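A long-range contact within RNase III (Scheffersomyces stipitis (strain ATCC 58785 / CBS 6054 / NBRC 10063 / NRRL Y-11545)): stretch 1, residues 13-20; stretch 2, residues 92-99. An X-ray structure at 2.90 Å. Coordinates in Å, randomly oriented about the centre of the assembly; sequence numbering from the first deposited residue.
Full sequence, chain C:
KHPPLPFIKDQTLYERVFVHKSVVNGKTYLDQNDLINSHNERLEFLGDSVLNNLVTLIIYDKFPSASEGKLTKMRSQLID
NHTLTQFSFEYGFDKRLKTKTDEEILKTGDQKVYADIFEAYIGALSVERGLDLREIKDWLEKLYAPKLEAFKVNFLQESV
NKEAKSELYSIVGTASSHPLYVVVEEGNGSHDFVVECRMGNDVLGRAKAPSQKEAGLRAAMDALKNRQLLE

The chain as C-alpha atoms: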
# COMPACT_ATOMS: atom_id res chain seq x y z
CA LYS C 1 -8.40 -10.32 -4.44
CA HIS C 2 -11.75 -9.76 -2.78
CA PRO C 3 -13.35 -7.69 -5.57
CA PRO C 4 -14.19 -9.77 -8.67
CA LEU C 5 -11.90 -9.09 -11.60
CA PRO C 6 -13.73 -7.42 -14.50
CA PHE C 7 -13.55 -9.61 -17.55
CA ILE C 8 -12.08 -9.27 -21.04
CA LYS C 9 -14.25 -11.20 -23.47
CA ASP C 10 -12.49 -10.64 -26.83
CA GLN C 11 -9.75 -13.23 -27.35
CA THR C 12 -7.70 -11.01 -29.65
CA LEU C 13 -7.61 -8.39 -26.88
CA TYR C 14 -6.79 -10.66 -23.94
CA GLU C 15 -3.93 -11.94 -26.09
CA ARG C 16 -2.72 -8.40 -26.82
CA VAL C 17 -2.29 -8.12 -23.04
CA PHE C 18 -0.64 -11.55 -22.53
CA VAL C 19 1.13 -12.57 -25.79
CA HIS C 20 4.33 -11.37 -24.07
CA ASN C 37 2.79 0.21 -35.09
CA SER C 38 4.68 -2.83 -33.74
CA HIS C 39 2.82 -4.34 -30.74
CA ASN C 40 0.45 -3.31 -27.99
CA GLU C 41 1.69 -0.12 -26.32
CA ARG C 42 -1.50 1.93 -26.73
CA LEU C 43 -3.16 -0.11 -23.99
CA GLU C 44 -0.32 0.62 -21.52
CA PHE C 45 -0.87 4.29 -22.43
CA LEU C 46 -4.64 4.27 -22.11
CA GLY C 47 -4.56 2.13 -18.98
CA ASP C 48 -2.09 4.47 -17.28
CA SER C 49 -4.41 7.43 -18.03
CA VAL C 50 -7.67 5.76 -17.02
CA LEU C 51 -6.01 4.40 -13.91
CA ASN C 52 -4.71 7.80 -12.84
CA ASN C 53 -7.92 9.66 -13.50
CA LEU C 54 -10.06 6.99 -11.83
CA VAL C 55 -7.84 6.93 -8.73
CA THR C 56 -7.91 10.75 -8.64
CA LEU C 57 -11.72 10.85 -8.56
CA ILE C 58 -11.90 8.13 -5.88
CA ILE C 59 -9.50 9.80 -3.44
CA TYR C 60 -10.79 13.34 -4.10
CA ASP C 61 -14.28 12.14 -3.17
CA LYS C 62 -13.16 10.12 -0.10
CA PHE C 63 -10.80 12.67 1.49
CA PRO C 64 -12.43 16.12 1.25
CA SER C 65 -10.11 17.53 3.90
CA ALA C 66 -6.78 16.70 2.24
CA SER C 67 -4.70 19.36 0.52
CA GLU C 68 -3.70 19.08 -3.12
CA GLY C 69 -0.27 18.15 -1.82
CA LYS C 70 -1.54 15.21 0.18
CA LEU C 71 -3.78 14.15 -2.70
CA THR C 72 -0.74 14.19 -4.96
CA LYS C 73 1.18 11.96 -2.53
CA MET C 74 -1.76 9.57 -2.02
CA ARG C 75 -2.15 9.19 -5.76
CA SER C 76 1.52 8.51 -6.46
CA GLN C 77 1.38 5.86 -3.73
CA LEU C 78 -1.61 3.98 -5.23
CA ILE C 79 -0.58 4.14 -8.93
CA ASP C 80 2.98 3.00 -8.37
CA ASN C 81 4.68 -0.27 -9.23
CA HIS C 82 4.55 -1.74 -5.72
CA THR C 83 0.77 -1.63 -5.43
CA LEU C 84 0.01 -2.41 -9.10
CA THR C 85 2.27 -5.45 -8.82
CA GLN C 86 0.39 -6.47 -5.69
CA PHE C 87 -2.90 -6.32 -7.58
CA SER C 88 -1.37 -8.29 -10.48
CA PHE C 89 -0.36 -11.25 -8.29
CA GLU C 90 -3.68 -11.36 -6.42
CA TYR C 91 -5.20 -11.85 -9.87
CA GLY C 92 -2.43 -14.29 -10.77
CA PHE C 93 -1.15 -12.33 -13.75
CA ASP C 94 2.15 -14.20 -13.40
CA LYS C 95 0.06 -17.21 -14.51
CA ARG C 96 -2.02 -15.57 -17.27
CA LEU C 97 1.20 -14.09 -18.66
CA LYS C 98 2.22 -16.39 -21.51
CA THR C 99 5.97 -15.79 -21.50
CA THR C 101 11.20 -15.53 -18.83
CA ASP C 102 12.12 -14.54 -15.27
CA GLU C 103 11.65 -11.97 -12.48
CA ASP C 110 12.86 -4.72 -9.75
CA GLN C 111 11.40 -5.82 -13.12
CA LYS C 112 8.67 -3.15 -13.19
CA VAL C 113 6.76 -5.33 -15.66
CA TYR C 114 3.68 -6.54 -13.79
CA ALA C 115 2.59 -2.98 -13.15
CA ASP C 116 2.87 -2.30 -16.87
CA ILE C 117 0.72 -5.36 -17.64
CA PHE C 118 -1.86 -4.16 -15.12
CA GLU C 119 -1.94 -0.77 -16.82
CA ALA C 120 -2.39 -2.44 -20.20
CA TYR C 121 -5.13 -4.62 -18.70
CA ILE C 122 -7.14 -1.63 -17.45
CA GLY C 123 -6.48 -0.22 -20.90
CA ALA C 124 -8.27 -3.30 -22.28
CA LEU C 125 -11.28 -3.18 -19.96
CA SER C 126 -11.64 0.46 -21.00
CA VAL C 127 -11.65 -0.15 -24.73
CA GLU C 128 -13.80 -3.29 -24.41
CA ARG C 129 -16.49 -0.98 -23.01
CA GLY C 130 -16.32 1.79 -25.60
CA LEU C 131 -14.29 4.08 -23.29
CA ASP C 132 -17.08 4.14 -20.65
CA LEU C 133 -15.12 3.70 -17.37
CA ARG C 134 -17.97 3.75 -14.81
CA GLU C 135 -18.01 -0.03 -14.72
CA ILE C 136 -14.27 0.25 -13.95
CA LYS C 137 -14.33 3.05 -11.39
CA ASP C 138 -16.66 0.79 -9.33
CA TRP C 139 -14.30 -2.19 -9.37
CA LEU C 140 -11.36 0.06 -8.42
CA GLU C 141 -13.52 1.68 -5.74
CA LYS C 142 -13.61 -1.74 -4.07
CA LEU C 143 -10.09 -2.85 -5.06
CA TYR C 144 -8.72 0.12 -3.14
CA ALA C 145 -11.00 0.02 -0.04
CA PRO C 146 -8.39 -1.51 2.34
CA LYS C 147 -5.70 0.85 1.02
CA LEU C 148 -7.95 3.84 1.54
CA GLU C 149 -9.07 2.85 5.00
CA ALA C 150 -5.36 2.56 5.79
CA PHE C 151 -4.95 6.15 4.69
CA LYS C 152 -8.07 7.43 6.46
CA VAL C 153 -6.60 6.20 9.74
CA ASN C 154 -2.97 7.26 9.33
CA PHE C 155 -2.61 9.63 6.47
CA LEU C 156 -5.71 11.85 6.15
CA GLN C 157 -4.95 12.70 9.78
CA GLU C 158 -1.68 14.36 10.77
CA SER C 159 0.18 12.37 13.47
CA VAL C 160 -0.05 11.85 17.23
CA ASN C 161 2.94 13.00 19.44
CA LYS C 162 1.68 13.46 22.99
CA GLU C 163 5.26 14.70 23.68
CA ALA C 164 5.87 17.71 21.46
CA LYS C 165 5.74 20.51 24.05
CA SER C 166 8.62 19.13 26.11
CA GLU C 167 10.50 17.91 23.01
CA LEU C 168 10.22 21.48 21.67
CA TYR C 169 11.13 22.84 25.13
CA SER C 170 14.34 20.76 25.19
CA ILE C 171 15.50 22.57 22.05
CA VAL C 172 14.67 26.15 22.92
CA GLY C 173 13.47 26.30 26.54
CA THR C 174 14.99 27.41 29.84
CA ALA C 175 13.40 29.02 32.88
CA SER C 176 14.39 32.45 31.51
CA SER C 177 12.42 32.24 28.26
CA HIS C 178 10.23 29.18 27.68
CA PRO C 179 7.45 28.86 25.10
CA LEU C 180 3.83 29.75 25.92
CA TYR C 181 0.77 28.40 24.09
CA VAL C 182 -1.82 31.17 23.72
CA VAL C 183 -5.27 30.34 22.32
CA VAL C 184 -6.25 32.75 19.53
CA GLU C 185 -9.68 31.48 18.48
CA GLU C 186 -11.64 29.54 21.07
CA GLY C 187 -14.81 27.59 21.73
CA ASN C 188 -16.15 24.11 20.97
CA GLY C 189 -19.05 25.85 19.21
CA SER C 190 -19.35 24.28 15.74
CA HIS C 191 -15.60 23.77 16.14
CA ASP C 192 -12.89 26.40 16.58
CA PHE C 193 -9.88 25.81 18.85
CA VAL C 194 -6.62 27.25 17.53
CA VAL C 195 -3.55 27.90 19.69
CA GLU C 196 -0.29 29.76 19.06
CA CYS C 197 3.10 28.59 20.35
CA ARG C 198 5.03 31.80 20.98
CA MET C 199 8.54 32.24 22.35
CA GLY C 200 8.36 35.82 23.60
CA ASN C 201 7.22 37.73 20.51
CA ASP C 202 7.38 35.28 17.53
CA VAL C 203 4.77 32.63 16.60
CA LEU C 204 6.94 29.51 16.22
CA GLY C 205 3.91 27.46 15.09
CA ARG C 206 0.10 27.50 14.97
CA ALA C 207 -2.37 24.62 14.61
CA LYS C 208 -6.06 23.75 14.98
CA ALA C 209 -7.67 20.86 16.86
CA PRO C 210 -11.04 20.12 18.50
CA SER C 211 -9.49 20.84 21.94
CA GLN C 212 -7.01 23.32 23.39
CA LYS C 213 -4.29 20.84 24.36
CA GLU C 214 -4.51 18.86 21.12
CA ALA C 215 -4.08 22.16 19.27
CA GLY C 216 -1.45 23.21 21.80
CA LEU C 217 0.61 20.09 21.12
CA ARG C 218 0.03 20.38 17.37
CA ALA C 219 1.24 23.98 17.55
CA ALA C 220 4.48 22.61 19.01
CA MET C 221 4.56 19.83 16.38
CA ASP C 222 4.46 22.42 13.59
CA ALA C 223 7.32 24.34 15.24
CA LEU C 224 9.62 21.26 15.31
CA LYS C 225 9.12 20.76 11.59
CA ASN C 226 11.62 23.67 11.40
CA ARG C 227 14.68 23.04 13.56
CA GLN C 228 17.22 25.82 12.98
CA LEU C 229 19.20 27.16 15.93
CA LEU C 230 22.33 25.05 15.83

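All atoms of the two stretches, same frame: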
# COMPACT_ATOMS: atom_id res chain seq x y z
N LEU C 13 -8.02 -9.42 -27.83
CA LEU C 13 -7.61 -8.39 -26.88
C LEU C 13 -6.85 -9.01 -25.71
O LEU C 13 -5.72 -8.62 -25.42
CB LEU C 13 -8.85 -7.63 -26.38
CG LEU C 13 -8.74 -6.17 -25.97
CD1 LEU C 13 -7.78 -5.44 -26.84
CD2 LEU C 13 -10.08 -5.50 -26.09
N TYR C 14 -7.46 -9.99 -25.05
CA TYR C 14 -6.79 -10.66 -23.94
C TYR C 14 -5.37 -11.04 -24.34
O TYR C 14 -4.43 -10.87 -23.56
CB TYR C 14 -7.59 -11.89 -23.51
CG TYR C 14 -6.98 -12.66 -22.37
CD1 TYR C 14 -6.06 -13.68 -22.61
CD2 TYR C 14 -7.30 -12.38 -21.05
CE1 TYR C 14 -5.49 -14.39 -21.59
CE2 TYR C 14 -6.72 -13.08 -20.00
CZ TYR C 14 -5.82 -14.10 -20.29
OH TYR C 14 -5.22 -14.84 -19.29
N GLU C 15 -5.22 -11.50 -25.58
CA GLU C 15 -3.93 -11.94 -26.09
C GLU C 15 -3.01 -10.77 -26.40
O GLU C 15 -1.78 -10.92 -26.33
CB GLU C 15 -4.13 -12.82 -27.33
CG GLU C 15 -4.46 -14.29 -27.04
CD GLU C 15 -4.52 -15.14 -28.30
OE1 GLU C 15 -4.48 -14.57 -29.42
OE2 GLU C 15 -4.59 -16.38 -28.19
N ARG C 16 -3.55 -9.60 -26.74
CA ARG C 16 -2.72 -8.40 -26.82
C ARG C 16 -2.06 -8.10 -25.47
O ARG C 16 -0.91 -7.65 -25.42
CB ARG C 16 -3.56 -7.20 -27.27
CG ARG C 16 -3.77 -7.09 -28.77
CD ARG C 16 -4.72 -5.94 -29.16
NE ARG C 16 -4.08 -4.63 -29.04
CZ ARG C 16 -4.68 -3.46 -29.28
NH1 ARG C 16 -5.94 -3.43 -29.67
NH2 ARG C 16 -4.01 -2.33 -29.13
N VAL C 17 -2.77 -8.39 -24.38
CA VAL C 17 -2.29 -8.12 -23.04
C VAL C 17 -1.39 -9.24 -22.49
O VAL C 17 -0.65 -9.00 -21.53
CB VAL C 17 -3.53 -7.88 -22.15
CG1 VAL C 17 -3.22 -7.90 -20.66
CG2 VAL C 17 -4.21 -6.55 -22.54
N PHE C 18 -1.43 -10.45 -23.07
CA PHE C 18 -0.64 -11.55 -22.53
C PHE C 18 0.05 -12.41 -23.60
O PHE C 18 0.40 -13.56 -23.32
CB PHE C 18 -1.49 -12.48 -21.67
CG PHE C 18 -2.12 -11.81 -20.47
CD1 PHE C 18 -1.39 -11.54 -19.33
CD2 PHE C 18 -3.46 -11.50 -20.47
CE1 PHE C 18 -1.98 -10.94 -18.22
CE2 PHE C 18 -4.06 -10.90 -19.35
CZ PHE C 18 -3.32 -10.62 -18.23
N VAL C 19 0.27 -11.89 -24.82
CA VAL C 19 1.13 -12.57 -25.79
C VAL C 19 2.58 -12.56 -25.32
O VAL C 19 3.33 -13.52 -25.55
CB VAL C 19 0.99 -11.93 -27.19
CG1 VAL C 19 1.41 -10.46 -27.15
CG2 VAL C 19 1.77 -12.72 -28.27
N HIS C 20 3.00 -11.48 -24.65
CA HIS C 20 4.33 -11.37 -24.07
C HIS C 20 4.38 -10.10 -23.23
O HIS C 20 3.34 -9.50 -22.95
CB HIS C 20 5.41 -11.35 -25.15
N GLY C 92 -3.24 -13.26 -10.15
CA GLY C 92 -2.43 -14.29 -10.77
C GLY C 92 -1.99 -13.97 -12.17
O GLY C 92 -2.02 -14.84 -13.04
N PHE C 93 -1.60 -12.71 -12.42
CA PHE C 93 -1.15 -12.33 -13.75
C PHE C 93 0.14 -13.05 -14.13
O PHE C 93 0.39 -13.28 -15.32
CB PHE C 93 -0.93 -10.83 -13.83
CG PHE C 93 -2.19 -10.06 -13.98
CD1 PHE C 93 -3.42 -10.69 -13.83
CD2 PHE C 93 -2.15 -8.71 -14.28
CE1 PHE C 93 -4.60 -9.99 -13.97
CE2 PHE C 93 -3.32 -8.00 -14.42
CZ PHE C 93 -4.56 -8.65 -14.27
N ASP C 94 0.96 -13.39 -13.14
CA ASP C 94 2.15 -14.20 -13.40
C ASP C 94 1.79 -15.51 -14.08
O ASP C 94 2.65 -16.10 -14.75
CB ASP C 94 2.87 -14.47 -12.09
CG ASP C 94 1.95 -15.04 -11.03
OD1 ASP C 94 1.12 -14.28 -10.50
OD2 ASP C 94 2.04 -16.25 -10.74
N LYS C 95 0.55 -15.97 -13.93
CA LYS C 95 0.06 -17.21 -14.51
C LYS C 95 -0.59 -16.98 -15.87
O LYS C 95 -0.34 -17.75 -16.80
CB LYS C 95 -0.94 -17.86 -13.56
CG LYS C 95 -0.63 -17.61 -12.09
CD LYS C 95 -1.40 -18.57 -11.19
CE LYS C 95 -0.67 -18.81 -9.89
NZ LYS C 95 0.73 -19.29 -10.11
N ARG C 96 -1.42 -15.94 -15.99
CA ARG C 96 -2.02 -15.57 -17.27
C ARG C 96 -0.97 -15.15 -18.28
O ARG C 96 -1.23 -15.21 -19.49
CB ARG C 96 -3.01 -14.43 -17.10
CG ARG C 96 -3.89 -14.60 -15.93
CD ARG C 96 -4.99 -13.57 -15.91
NE ARG C 96 -5.72 -13.68 -14.65
CZ ARG C 96 -6.67 -14.58 -14.42
NH1 ARG C 96 -7.01 -15.43 -15.39
NH2 ARG C 96 -7.27 -14.62 -13.25
N LEU C 97 0.18 -14.70 -17.82
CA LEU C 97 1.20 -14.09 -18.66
C LEU C 97 1.94 -15.17 -19.42
O LEU C 97 2.84 -15.81 -18.89
CB LEU C 97 2.17 -13.30 -17.79
CG LEU C 97 3.31 -12.67 -18.56
CD1 LEU C 97 2.75 -11.58 -19.47
CD2 LEU C 97 4.25 -12.12 -17.51
N LYS C 98 1.59 -15.36 -20.70
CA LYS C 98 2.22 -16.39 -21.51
C LYS C 98 3.56 -15.88 -22.01
O LYS C 98 3.61 -15.07 -22.94
CB LYS C 98 1.31 -16.80 -22.65
CG LYS C 98 0.13 -17.59 -22.13
CD LYS C 98 0.59 -18.54 -21.03
CE LYS C 98 -0.46 -18.69 -19.96
NZ LYS C 98 -0.05 -19.64 -18.87
N THR C 99 4.64 -16.38 -21.41
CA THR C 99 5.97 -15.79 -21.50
C THR C 99 6.68 -16.14 -22.80
O THR C 99 7.24 -17.23 -22.94
CB THR C 99 6.84 -16.24 -20.32
OG1 THR C 99 6.02 -16.39 -19.15
CG2 THR C 99 7.93 -15.20 -20.04

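Residues 13-20 and 92-99 of RNase III, at least 75 positions apart wherever they touch, bury 380 Å² between them, both sides summed. The first stretch continues a helix begun earlier in the chain; the second is a short helix, 93-96, with Gly92 at its N-cap and Leu97 the first residue to leave helical geometry. The backbones come closest at Phe18 and Leu97, CA atoms 5.0 Å apart, and at His20 and Thr99, CA atoms 5.4 Å apart. A single weak hydrogen bond crosses the interface, from Lys98 N to Phe18 O (3.4 Å, N-H...O angle 139°). Beside it Val19 O and Lys98 O lie 3.0 Å apart; both are acceptors, so this proximity contributes no hydrogen bond. Among the aromatic contacts, Phe18, buried and pointing toward the second stretch, is the centre of the packing and loses 113 Å² to it. Its ring edge meets the face of the Phe93 ring, centroids 5.6 Å apart and planes at 81°, an arrangement that sets ring hydrogens against the pi cloud. One face of Phe18 is covered by Arg96, whose CB lies 3.9 Å from the Phe18 ring centroid and 15° off the normal, a CH-pi contact made by the aliphatic base of a charged side chain. The end of that side chain leads away, its guanidinium bonding just outside the stretches. Leu97 CD1 approaches Phe18 CD1 at 4.1 Å, a van der Waals contact extending the hydrophobic patch. The buried Tyr14 starts out sideways, but its end reaches across, placing Tyr14 OH 3.1 Å from Arg96 CB. Within the second stretch, Lys98 NZ folds back to Lys95 O (2.8 Å), so the lysine's amino group bonds within its own stretch while its backbone N reaches Phe18.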